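Local coordinates for 2-hydroxyhepta-2,4-diene-1, 7-dioateisomerase (PDB 3R6O), which is a magnesium-binding member of the fumarylacetoacetate hydrolase family, probably acting as a 2-hydroxyhepta-2,4-diene-1,7-dioate isomerase, at residues M185-I190 against C220-W225. Residues are numbered along the deposited sequence; the frame is centred on the assembly and turned at random.
Sequences MLANDI and CPTGPW
A187 and T222 face each other in a single antiparallel beta bridge, CA to CA 4.4 Å, where strand 181-192 of the FAH-family domain pairs briefly with residues 220-225; the segments run 160° apart. A187 is a non-hydrogen-bonded position: the two bonds lie to either side of it, N188 N to P221 O and G223 N to L186 O, both 3.1 Å. C220 and T222 are bonded on, through their backbones, to S138 and S140.

Side chains meet on either face of the pair. On one, the M185 chain crosses that of T222 obliquely: CG lies beside the backbone N and anti to the carbonyl carbon (chi1 -53°), and with a bend at chi3 the terminal CE comes 4.0 Å from both CB and CG2 of T222. The T222 hydroxyl is used elsewhere, by S140 O. On the other face CD and CG of P221 meet N188 CB at 4.1 Å, and L186 CB lies 3.4 Å from G223 O. I190 crosses the proline at about a right angle, CG1 to P221 CD 3.8 Å. The amide of N188 leads away, and its OD1 accepts from E158 N; the following residue, D189, and E160 bind the magnesium ion.

Beyond G223, past the cis peptide bond before P224, direct pairing gives way to a water that accepts from L186 N at 2.9 Å and donates to W225 O at 2.8 Å.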
ATOM      1  N   MET A 185      -3.445  16.793  -6.946  1.00 21.92           N
ATOM      2  CA  MET A 185      -2.290  16.630  -7.857  1.00 21.89           C
ATOM      3  C   MET A 185      -2.765  15.962  -9.136  1.00 21.34           C
ATOM      4  O   MET A 185      -3.693  15.127  -9.101  1.00 20.76           O
ATOM      5  CB  MET A 185      -1.253  15.652  -7.312  1.00 21.49           C
ATOM      6  CG  MET A 185      -0.759  15.898  -5.969  1.00 22.96           C
ATOM      7  SD  MET A 185       0.700  14.897  -5.798  1.00 22.62           S
ATOM      8  CE  MET A 185       0.041  13.278  -5.428  1.00 20.75           C
ATOM      9  N   LEU A 186      -2.097  16.283 -10.238  1.00 21.65           N
ATOM     10  CA  LEU A 186      -2.299  15.535 -11.475  1.00 21.23           C
ATOM     11  C   LEU A 186      -1.619  14.183 -11.278  1.00 20.52           C
ATOM     12  O   LEU A 186      -0.623  14.077 -10.558  1.00 20.60           O
ATOM     13  CB  LEU A 186      -1.684  16.309 -12.652  1.00 21.92           C
ATOM     14  CG  LEU A 186      -2.141  16.023 -14.080  1.00 21.91           C
ATOM     15  CD1 LEU A 186      -3.650  16.063 -14.167  1.00 21.91           C
ATOM     16  CD2 LEU A 186      -1.470  17.048 -15.078  1.00 22.87           C
ATOM     17  N   ALA A 187      -2.176  13.129 -11.860  1.00 19.97           N
ATOM     18  CA  ALA A 187      -1.590  11.818 -11.730  1.00 19.45           C
ATOM     19  C   ALA A 187      -1.853  10.964 -12.974  1.00 19.27           C
ATOM     20  O   ALA A 187      -2.682  11.326 -13.812  1.00 19.50           O
ATOM     21  CB  ALA A 187      -2.082  11.099 -10.452  1.00 19.03           C
ATOM     22  N   ASN A 188      -1.150   9.840 -13.074  1.00 19.01           N
ATOM     23  CA  ASN A 188      -1.498   8.781 -14.098  1.00 18.89           C
ATOM     24  C   ASN A 188      -1.554   7.382 -13.479  1.00 18.53           C
ATOM     25  O   ASN A 188      -0.620   6.972 -12.797  1.00 18.48           O
ATOM     26  CB  ASN A 188      -0.495   8.813 -15.236  1.00 19.25           C
ATOM     27  CG  ASN A 188      -1.091   8.267 -16.554  1.00 19.43           C
ATOM     28  OD1 ASN A 188      -1.390   7.092 -16.656  1.00 19.27           O
ATOM     29  ND2 ASN A 188      -1.330   9.152 -17.514  1.00 19.89           N
ATOM     30  N   ASP A 189      -2.653   6.640 -13.664  1.00 18.45           N
ATOM     31  CA  ASP A 189      -2.675   5.253 -13.222  1.00 18.31           C
ATOM     32  C   ASP A 189      -2.199   4.371 -14.391  1.00 18.58           C
ATOM     33  O   ASP A 189      -3.008   3.797 -15.102  1.00 18.82           O
ATOM     34  CB  ASP A 189      -4.091   4.854 -12.763  1.00 18.30           C
ATOM     35  CG  ASP A 189      -4.149   3.463 -12.218  1.00 18.30           C
ATOM     36  OD1 ASP A 189      -3.080   2.818 -12.115  1.00 18.30           O
ATOM     37  OD2 ASP A 189      -5.243   2.965 -11.901  1.00 18.46           O
ATOM     38  N   ILE A 190      -0.884   4.328 -14.610  1.00 18.69           N
ATOM     39  CA  ILE A 190      -0.276   3.488 -15.644  1.00 19.06           C
ATOM     40  C   ILE A 190      -0.520   2.033 -15.284  1.00 19.15           C
ATOM     41  O   ILE A 190      -0.256   1.617 -14.143  1.00 19.00           O
ATOM     42  CB  ILE A 190       1.271   3.654 -15.734  1.00 19.30           C
ATOM     43  CG1 ILE A 190       1.700   5.117 -15.997  1.00 19.41           C
ATOM     44  CG2 ILE A 190       1.902   2.624 -16.795  1.00 19.83           C
ATOM     45  CD1 ILE A 190       1.372   5.707 -17.362  1.00 19.72           C
ATOM     46  N   CYS A 220       3.108   5.268 -11.356  1.00 19.51           N
ATOM     47  CA  CYS A 220       2.260   6.328 -10.760  1.00 19.54           C
ATOM     48  C   CYS A 220       2.913   7.706 -10.810  1.00 19.93           C
ATOM     49  O   CYS A 220       3.257   8.299  -9.769  1.00 20.16           O
ATOM     50  CB  CYS A 220       1.841   5.992  -9.332  1.00 19.43           C
ATOM     51  SG  CYS A 220       0.387   6.955  -8.776  1.00 19.46           S
ATOM     52  N   PRO A 221       3.120   8.234 -12.023  1.00 20.08           N
ATOM     53  CA  PRO A 221       3.514   9.621 -12.159  1.00 20.52           C
ATOM     54  C   PRO A 221       2.571  10.571 -11.409  1.00 20.64           C
ATOM     55  O   PRO A 221       1.364  10.378 -11.424  1.00 20.40           O
ATOM     56  CB  PRO A 221       3.443   9.867 -13.670  1.00 20.59           C
ATOM     57  CG  PRO A 221       3.537   8.539 -14.293  1.00 20.29           C
ATOM     58  CD  PRO A 221       2.924   7.597 -13.325  1.00 19.93           C
ATOM     59  N   THR A 222       3.139  11.586 -10.763  1.00 21.11           N
ATOM     60  CA  THR A 222       2.376  12.589  -9.993  1.00 21.39           C
ATOM     61  C   THR A 222       3.037  13.968 -10.103  1.00 22.09           C
ATOM     62  O   THR A 222       4.247  14.073 -10.380  1.00 22.39           O
ATOM     63  CB  THR A 222       2.341  12.235  -8.477  1.00 21.36           C
ATOM     64  OG1 THR A 222       3.673  12.237  -7.936  1.00 21.69           O
ATOM     65  CG2 THR A 222       1.701  10.887  -8.232  1.00 20.77           C
ATOM     66  N   GLY A 223       2.247  15.022  -9.862  1.00 22.46           N
ATOM     67  CA  GLY A 223       2.754  16.399  -9.934  1.00 23.24           C
ATOM     68  C   GLY A 223       2.362  17.097 -11.234  1.00 23.44           C
ATOM     69  O   GLY A 223       1.607  16.555 -12.051  1.00 22.98           O
ATOM     70  N   PRO A 224       2.929  18.275 -11.477  1.00 24.19           N
ATOM     71  CA  PRO A 224       4.121  18.814 -10.806  1.00 24.84           C
ATOM     72  C   PRO A 224       3.944  19.436  -9.417  1.00 25.35           C
ATOM     73  O   PRO A 224       4.953  19.750  -8.769  1.00 25.91           O
ATOM     74  CB  PRO A 224       4.628  19.877 -11.801  1.00 25.54           C
ATOM     75  CG  PRO A 224       3.428  20.281 -12.587  1.00 25.45           C
ATOM     76  CD  PRO A 224       2.568  19.029 -12.683  1.00 24.49           C
ATOM     77  N   TRP A 225       2.714  19.649  -8.960  1.00 25.27           N
ATOM     78  CA  TRP A 225       2.556  20.240  -7.646  1.00 25.83           C
ATOM     79  C   TRP A 225       1.323  19.801  -6.912  1.00 25.43           C
ATOM     80  O   TRP A 225       0.364  19.313  -7.506  1.00 24.87           O
ATOM     81  CB  TRP A 225       2.641  21.786  -7.739  1.00 26.92           C
ATOM     82  CG  TRP A 225       1.660  22.450  -8.672  1.00 27.07           C
ATOM     83  CD1 TRP A 225       0.319  22.566  -8.487  1.00 26.98           C
ATOM     84  CD2 TRP A 225       1.952  23.139  -9.904  1.00 27.90           C
ATOM     85  NE1 TRP A 225      -0.252  23.230  -9.537  1.00 27.26           N
ATOM     86  CE2 TRP A 225       0.724  23.611 -10.413  1.00 27.55           C
ATOM     87  CE3 TRP A 225       3.125  23.384 -10.628  1.00 27.78           C
ATOM     88  CZ2 TRP A 225       0.628  24.315 -11.614  1.00 28.67           C
ATOM     89  CZ3 TRP A 225       3.044  24.086 -11.807  1.00 29.01           C
ATOM     90  CH2 TRP A 225       1.798  24.552 -12.298  1.00 30.12           C
TER
HETATM   91  O   HOH W   1      -0.162  18.441 -10.135  1.00 23.63           O